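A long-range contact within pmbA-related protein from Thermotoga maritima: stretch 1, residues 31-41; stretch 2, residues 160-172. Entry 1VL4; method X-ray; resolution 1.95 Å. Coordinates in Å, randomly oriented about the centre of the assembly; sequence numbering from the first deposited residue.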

ATOM      1  N   VAL A  31      -1.130  15.608 -33.290  1.00  9.55           N
ATOM      2  CA  VAL A  31      -1.704  15.274 -31.988  1.00  9.30           C
ATOM      3  C   VAL A  31      -1.572  16.434 -31.014  1.00  9.77           C
ATOM      4  O   VAL A  31      -0.841  17.400 -31.284  1.00  8.29           O
ATOM      5  CB  VAL A  31      -1.021  13.994 -31.418  1.00  7.22           C
ATOM      6  CG1 VAL A  31      -1.127  12.859 -32.414  1.00 12.86           C
ATOM      7  CG2 VAL A  31       0.440  14.238 -31.043  1.00  6.92           C
ATOM      8  N   GLU A  32      -2.293  16.366 -29.890  1.00  8.93           N
ATOM      9  CA  GLU A  32      -2.071  17.289 -28.812  1.00  7.91           C
ATOM     10  C   GLU A  32      -1.160  16.557 -27.822  1.00  9.34           C
ATOM     11  O   GLU A  32      -1.098  15.324 -27.834  1.00  9.64           O
ATOM     12  CB  GLU A  32      -3.365  17.708 -28.091  1.00 11.83           C
ATOM     13  CG  GLU A  32      -4.492  18.137 -29.009  1.00 13.56           C
ATOM     14  CD  GLU A  32      -4.188  19.416 -29.757  1.00 16.41           C
ATOM     15  OE1 GLU A  32      -3.219  20.119 -29.394  1.00 12.04           O
ATOM     16  OE2 GLU A  32      -4.919  19.707 -30.723  1.00 15.09           O
ATOM     17  N   VAL A  33      -0.418  17.316 -27.027  1.00  8.12           N
ATOM     18  CA  VAL A  33       0.351  16.748 -25.916  1.00  8.50           C
ATOM     19  C   VAL A  33       0.135  17.556 -24.650  1.00  9.49           C
ATOM     20  O   VAL A  33      -0.093  18.793 -24.676  1.00  8.88           O
ATOM     21  CB  VAL A  33       1.872  16.570 -26.260  1.00  8.02           C
ATOM     22  CG1 VAL A  33       2.575  17.934 -26.380  1.00 12.34           C
ATOM     23  CG2 VAL A  33       2.554  15.701 -25.267  1.00 16.41           C
ATOM     24  N   GLN A  34       0.135  16.820 -23.534  1.00  7.11           N
ATOM     25  CA  GLN A  34       0.057  17.373 -22.202  1.00  8.64           C
ATOM     26  C   GLN A  34       1.159  16.789 -21.336  1.00  9.82           C
ATOM     27  O   GLN A  34       1.432  15.587 -21.372  1.00 11.02           O
ATOM     28  CB  GLN A  34      -1.304  17.125 -21.580  1.00 10.79           C
ATOM     29  CG  GLN A  34      -1.456  17.641 -20.179  1.00 12.43           C
ATOM     30  CD  GLN A  34      -2.930  17.618 -19.748  1.00 19.49           C
ATOM     31  OE1 GLN A  34      -3.711  18.513 -20.068  1.00 10.29           O
ATOM     32  NE2 GLN A  34      -3.324  16.537 -19.096  1.00 11.89           N
ATOM     33  N   ILE A  35       1.812  17.672 -20.594  1.00  9.25           N
ATOM     34  CA  ILE A  35       2.925  17.329 -19.748  1.00 11.74           C
ATOM     35  C   ILE A  35       2.604  17.751 -18.317  1.00 10.86           C
ATOM     36  O   ILE A  35       2.263  18.910 -18.045  1.00 10.14           O
ATOM     37  CB  ILE A  35       4.233  18.001 -20.194  1.00 12.21           C
ATOM     38  CG1 ILE A  35       4.473  17.792 -21.672  1.00 20.50           C
ATOM     39  CG2 ILE A  35       5.398  17.438 -19.348  1.00 15.08           C
ATOM     40  CD1 ILE A  35       5.472  18.782 -22.236  1.00 24.47           C
ATOM     41  N   SER A  36       2.670  16.788 -17.409  1.00  7.71           N
ATOM     42  CA  SER A  36       2.440  17.022 -16.013  1.00 10.81           C
ATOM     43  C   SER A  36       3.772  16.727 -15.276  1.00 14.09           C
ATOM     44  O   SER A  36       4.427  15.671 -15.465  1.00 14.81           O
ATOM     45  CB  SER A  36       1.305  16.148 -15.486  1.00 16.06           C
ATOM     46  OG  SER A  36       0.113  16.383 -16.211  1.00 21.11           O
ATOM     47  N   PHE A  37       4.150  17.663 -14.434  1.00 17.16           N
ATOM     48  CA  PHE A  37       5.419  17.650 -13.722  1.00 14.80           C
ATOM     49  C   PHE A  37       5.101  17.741 -12.219  1.00 14.29           C
ATOM     50  O   PHE A  37       4.242  18.517 -11.776  1.00 14.52           O
ATOM     51  CB  PHE A  37       6.263  18.788 -14.319  1.00 19.77           C
ATOM     52  CG  PHE A  37       7.470  19.240 -13.497  1.00 21.31           C
ATOM     53  CD1 PHE A  37       7.319  19.759 -12.191  1.00 29.68           C
ATOM     54  CD2 PHE A  37       8.724  19.306 -14.092  1.00 34.61           C
ATOM     55  CE1 PHE A  37       8.408  20.224 -11.449  1.00 31.58           C
ATOM     56  CE2 PHE A  37       9.846  19.780 -13.364  1.00 40.85           C
ATOM     57  CZ  PHE A  37       9.675  20.235 -12.019  1.00 38.71           C
ATOM     58  N   LEU A  38       5.744  16.877 -11.435  1.00 12.59           N
ATOM     59  CA  LEU A  38       5.556  16.810 -10.000  1.00 17.57           C
ATOM     60  C   LEU A  38       6.929  16.697  -9.405  1.00 17.44           C
ATOM     61  O   LEU A  38       7.671  15.816  -9.800  1.00 18.27           O
ATOM     62  CB  LEU A  38       4.748  15.574  -9.607  1.00 23.11           C
ATOM     63  CG  LEU A  38       4.438  15.469  -8.096  1.00 26.45           C
ATOM     64  CD1 LEU A  38       3.635  16.630  -7.614  1.00 25.46           C
ATOM     65  CD2 LEU A  38       3.708  14.162  -7.812  1.00 26.49           C
ATOM     66  N   GLU A  39       7.304  17.594  -8.509  1.00 15.43           N
ATOM     67  CA  GLU A  39       8.611  17.519  -7.832  1.00 18.16           C
ATOM     68  C   GLU A  39       8.350  17.756  -6.370  1.00 18.81           C
ATOM     69  O   GLU A  39       7.586  18.675  -6.006  1.00 15.97           O
ATOM     70  CB  GLU A  39       9.558  18.541  -8.413  1.00 22.18           C
ATOM     71  CG  GLU A  39      10.894  18.792  -7.699  1.00 32.04           C
ATOM     72  CD  GLU A  39      11.829  19.672  -8.571  1.00 32.72           C
ATOM     73  OE1 GLU A  39      11.409  20.808  -8.935  1.00 46.41           O
ATOM     74  OE2 GLU A  39      12.951  19.202  -8.925  1.00 44.87           O
ATOM     75  N   THR A  40       8.863  16.842  -5.556  1.00 15.72           N
ATOM     76  CA  THR A  40       8.648  16.766  -4.129  1.00 17.85           C
ATOM     77  C   THR A  40       9.956  16.619  -3.349  1.00 16.58           C
ATOM     78  O   THR A  40      10.944  16.029  -3.816  1.00 13.40           O
ATOM     79  CB  THR A  40       7.740  15.594  -3.748  1.00 17.13           C
ATOM     80  OG1 THR A  40       8.499  14.404  -3.637  1.00 33.58           O
ATOM     81  CG2 THR A  40       6.651  15.424  -4.709  1.00 25.17           C
ATOM     82  N   ARG A  41       9.962  17.205  -2.164  1.00 15.57           N
ATOM     83  CA  ARG A  41      11.051  17.103  -1.230  1.00 11.69           C
ATOM     84  C   ARG A  41      10.384  16.850   0.102  1.00 12.46           C
ATOM     85  O   ARG A  41       9.413  17.576   0.486  1.00 10.60           O
ATOM     86  CB  ARG A  41      11.708  18.467  -1.267  1.00 18.05           C
ATOM     87  CG  ARG A  41      13.087  18.585  -0.824  1.00 30.87           C
ATOM     88  CD  ARG A  41      14.080  17.525  -1.311  1.00 37.41           C
ATOM     89  NE  ARG A  41      15.216  17.683  -0.432  1.00 37.95           N
ATOM     90  CZ  ARG A  41      15.217  17.321   0.849  1.00 43.96           C
ATOM     91  NH1 ARG A  41      14.167  16.696   1.401  1.00 43.20           N
ATOM     92  NH2 ARG A  41      16.289  17.572   1.584  1.00 43.76           N
ATOM     93  N   VAL A 160       7.463  19.626   0.634  1.00 10.29           N
ATOM     94  CA  VAL A 160       7.241  20.694  -0.352  1.00 12.92           C
ATOM     95  C   VAL A 160       6.985  20.015  -1.708  1.00 16.29           C
ATOM     96  O   VAL A 160       7.685  19.039  -2.079  1.00 13.33           O
ATOM     97  CB  VAL A 160       8.458  21.630  -0.573  1.00 14.66           C
ATOM     98  CG1 VAL A 160       8.073  22.731  -1.638  1.00 19.14           C
ATOM     99  CG2 VAL A 160       8.898  22.258   0.647  1.00 26.81           C
ATOM    100  N   ILE A 161       5.986  20.504  -2.417  1.00 16.02           N
ATOM    101  CA  ILE A 161       5.547  19.911  -3.679  1.00 16.89           C
ATOM    102  C   ILE A 161       5.342  21.019  -4.706  1.00 17.69           C
ATOM    103  O   ILE A 161       4.687  22.030  -4.407  1.00 18.09           O
ATOM    104  CB  ILE A 161       4.220  19.108  -3.501  1.00 19.84           C
ATOM    105  CG1 ILE A 161       4.414  18.020  -2.434  1.00 23.78           C
ATOM    106  CG2 ILE A 161       3.762  18.540  -4.849  1.00 23.66           C
ATOM    107  CD1 ILE A 161       3.166  17.411  -1.894  1.00 28.53           C
ATOM    108  N   LYS A 162       5.908  20.837  -5.897  1.00 12.39           N
ATOM    109  CA  LYS A 162       5.719  21.738  -7.022  1.00 13.60           C
ATOM    110  C   LYS A 162       5.064  20.939  -8.163  1.00 15.04           C
ATOM    111  O   LYS A 162       5.532  19.856  -8.491  1.00 13.70           O
ATOM    112  CB  LYS A 162       7.031  22.312  -7.504  1.00 14.03           C
ATOM    113  CG  LYS A 162       6.884  23.251  -8.690  1.00 19.65           C
ATOM    114  CD  LYS A 162       8.165  24.063  -8.859  1.00 27.52           C
ATOM    115  CE  LYS A 162       8.119  24.982 -10.056  1.00 35.55           C
ATOM    116  NZ  LYS A 162       9.135  26.027  -9.835  1.00 37.80           N
ATOM    117  N   LYS A 163       3.955  21.462  -8.677  1.00 13.44           N
ATOM    118  CA  LYS A 163       3.139  20.815  -9.705  1.00 14.57           C
ATOM    119  C   LYS A 163       3.063  21.747 -10.907  1.00 15.43           C
ATOM    120  O   LYS A 163       2.840  22.941 -10.719  1.00 14.82           O
ATOM    121  CB  LYS A 163       1.729  20.597  -9.152  1.00 19.46           C
ATOM    122  CG  LYS A 163       1.512  19.311  -8.435  1.00 32.13           C
ATOM    123  N   ILE A 164       3.301  21.234 -12.135  1.00 15.98           N
ATOM    124  CA  ILE A 164       3.149  22.024 -13.375  1.00 13.36           C
ATOM    125  C   ILE A 164       2.343  21.160 -14.329  1.00 12.71           C
ATOM    126  O   ILE A 164       2.627  19.977 -14.480  1.00 10.26           O
ATOM    127  CB  ILE A 164       4.494  22.351 -14.060  1.00 14.97           C
ATOM    128  CG1 ILE A 164       5.367  23.292 -13.196  1.00 15.99           C
ATOM    129  CG2 ILE A 164       4.251  23.053 -15.408  1.00 18.05           C
ATOM    130  CD1 ILE A 164       6.783  23.471 -13.743  1.00 22.00           C
ATOM    131  N   ILE A 165       1.314  21.729 -14.932  1.00  9.34           N
ATOM    132  CA  ILE A 165       0.587  21.073 -16.028  1.00  9.09           C
ATOM    133  C   ILE A 165       0.546  22.022 -17.225  1.00 13.01           C
ATOM    134  O   ILE A 165       0.169  23.206 -17.101  1.00 10.53           O
ATOM    135  CB  ILE A 165      -0.790  20.564 -15.649  1.00  8.65           C
ATOM    136  CG1 ILE A 165      -0.757  19.817 -14.302  1.00 15.65           C
ATOM    137  CG2 ILE A 165      -1.355  19.650 -16.792  1.00 11.66           C
ATOM    138  CD1 ILE A 165      -2.098  19.439 -13.749  1.00 20.60           C
ATOM    139  N   THR A 166       0.966  21.519 -18.372  1.00 10.23           N
ATOM    140  CA  THR A 166       0.869  22.365 -19.562  1.00 10.89           C
ATOM    141  C   THR A 166       0.542  21.497 -20.767  1.00 10.33           C
ATOM    142  O   THR A 166       0.885  20.316 -20.787  1.00  9.66           O
ATOM    143  CB  THR A 166       2.164  23.207 -19.728  1.00 13.42           C
ATOM    144  OG1 THR A 166       2.043  24.097 -20.847  1.00 12.26           O
ATOM    145  CG2 THR A 166       3.388  22.294 -19.918  1.00 13.52           C
ATOM    146  N   ASN A 167      -0.160  22.076 -21.744  1.00  7.59           N
ATOM    147  CA  ASN A 167      -0.532  21.385 -22.950  1.00  9.34           C
ATOM    148  C   ASN A 167      -0.571  22.317 -24.176  1.00  8.62           C
ATOM    149  O   ASN A 167      -0.474  23.561 -24.022  1.00  6.71           O
ATOM    150  CB  ASN A 167      -1.838  20.611 -22.742  1.00  7.36           C
ATOM    151  CG  ASN A 167      -3.040  21.476 -22.618  1.00 11.61           C
ATOM    152  OD1 ASN A 167      -3.110  22.514 -23.228  1.00  9.18           O
ATOM    153  ND2 ASN A 167      -4.066  20.991 -21.878  1.00  8.89           N
ATOM    154  N   THR A 168      -0.716  21.704 -25.341  1.00  7.40           N
ATOM    155  CA  THR A 168      -0.697  22.406 -26.640  1.00  8.45           C
ATOM    156  C   THR A 168      -2.020  23.188 -26.893  1.00  8.41           C
ATOM    157  O   THR A 168      -2.157  23.876 -27.905  1.00 11.42           O
ATOM    158  CB  THR A 168      -0.413  21.415 -27.756  1.00 10.75           C
ATOM    159  OG1 THR A 168      -1.292  20.281 -27.631  1.00  9.97           O
ATOM    160  CG2 THR A 168       1.046  20.925 -27.640  1.00 15.08           C
ATOM    161  N   LEU A 169      -2.983  23.080 -25.981  1.00  6.37           N
ATOM    162  CA  LEU A 169      -4.203  23.917 -26.006  1.00 10.23           C
ATOM    163  C   LEU A 169      -4.057  25.188 -25.173  1.00 10.37           C
ATOM    164  O   LEU A 169      -5.044  25.889 -24.853  1.00 12.29           O
ATOM    165  CB  LEU A 169      -5.430  23.110 -25.546  1.00 10.84           C
ATOM    166  CG  LEU A 169      -5.847  21.939 -26.411  1.00 15.23           C
ATOM    167  CD1 LEU A 169      -4.950  20.714 -26.131  1.00 17.42           C
ATOM    168  CD2 LEU A 169      -7.345  21.673 -26.096  1.00 16.95           C
ATOM    169  N   GLY A 170      -2.825  25.505 -24.812  1.00 10.90           N
ATOM    170  CA  GLY A 170      -2.569  26.718 -24.076  1.00 13.46           C
ATOM    171  C   GLY A 170      -2.588  26.605 -22.575  1.00 13.82           C
ATOM    172  O   GLY A 170      -2.313  27.584 -21.907  1.00 14.43           O
ATOM    173  N   LEU A 171      -2.895  25.431 -22.020  1.00 10.46           N
ATOM    174  CA  LEU A 171      -2.830  25.276 -20.569  1.00  8.96           C
ATOM    175  C   LEU A 171      -1.401  25.439 -20.145  1.00 10.07           C
ATOM    176  O   LEU A 171      -0.443  24.900 -20.769  1.00  8.87           O
ATOM    177  CB  LEU A 171      -3.284  23.877 -20.121  1.00 10.22           C
ATOM    178  CG  LEU A 171      -3.439  23.594 -18.626  1.00 11.76           C
ATOM    179  CD1 LEU A 171      -4.603  24.406 -18.069  1.00 12.63           C
ATOM    180  CD2 LEU A 171      -3.632  22.071 -18.352  1.00 10.11           C
ATOM    181  N   ASP A 172      -1.240  26.189 -19.078  1.00 13.21           N
ATOM    182  CA  ASP A 172       0.053  26.370 -18.444  1.00 16.77           C
ATOM    183  C   ASP A 172      -0.113  26.856 -16.978  1.00 17.80           C
ATOM    184  O   ASP A 172      -0.292  28.047 -16.703  1.00 15.32           O
ATOM    185  CB  ASP A 172       0.904  27.341 -19.235  1.00 18.00           C
ATOM    186  CG  ASP A 172       2.377  27.308 -18.780  1.00 26.08           C
ATOM    187  OD1 ASP A 172       2.699  26.535 -17.842  1.00 31.71           O
ATOM    188  OD2 ASP A 172       3.201  27.994 -19.397  1.00 32.82           O
TER

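Two strands far apart in sequence can be joined as closely as the arms of a hairpin, and the pairing of residues 32-41 with residues 160-167 in this pmbA-related protein is a clear example. The strands run antiparallel, with 175° between their N-to-C directions and a closest approach of their axes of 4.6 Å, although no two touching residues are nearer than 119 positions in the chain. Together the two stretches bury 902 Å² of surface.

The register alternates as antiparallel geometry demands. Ile-35 with Thr-166, Phe-37 with Ile-164, Glu-39 with Lys-162 and Arg-41 with Val-160 are hydrogen-bonded pairs, each closed by two reciprocal backbone bonds. In the first, Ile-35 N donates to Thr-166 O at 2.8 Å and Thr-166 N returns the bond to Ile-35 O at 2.9 Å; the last pair within these stretches is Arg-41 with Val-160, where Val-160 N donates to Arg-41 O at 2.8 Å. The alternate, non-hydrogen-bonded pairs bring the CA atoms closer, down to 4.1 Å between Gln-34 CA and Asn-167 CA. Their CA hydrogens point at carbonyls already engaged in the ladder: Ser-36 CA lies 3.3 Å from Ile-164 O, and Thr-40 CA 3.2 Å from Val-160 O. These CA-H...O contacts supplement the N-H...O bonds.

At the other end, side chains take over part of the pairing. Thr-168 N still donates to Val-33 O at 3.1 Å, but Val-33 N finds its acceptor in a side chain, Thr-168 OG1, also at 3.1 Å. That hydroxyl in turn donates to the carboxylate of Glu-32, with Thr-168 OG1 2.6 Å from Glu-32 OE1, so one threonine side chain both accepts and donates where the regular ladder gives out. Here stretch 2 enters a type I turn from Asn-167 to Gly-170. Asn-167 serves both structures: its ND2 donates to Gln-34 OE1 at 3.1 Å in a nearly straight bond, while its OD1 accepts from Leu-169 N at 2.8 Å and from Leu-171 N at 3.2 Å. Gly-170 has a positive phi of 91°, a backbone conformation in which a CB would be jammed against the preceding carbonyl oxygen.

Because successive side chains alternate, the sheet presents two distinct faces. On the face carrying Ile-35, Phe-37 and Glu-39, Phe-37 has more of its surface covered by the other stretch than any other residue, 81 Å². Ile-164 CD1 sits over its ring, 4.2 Å from the Phe-37 centroid and 16° off the normal, a CH-pi arrangement that lets a methyl meet the pi cloud; nearer the backbone, Phe-37 CB and Ile-164 CB are 4.0 Å apart. The other face has its own apolar contact, made diagonally across the register: Leu-38 CD1 reaches Ile-161 CG2 at 3.4 Å, and also lies 3.5 Å from Lys-163 CG. The backbone thus sets the register, and the side chains build on it differently on each face.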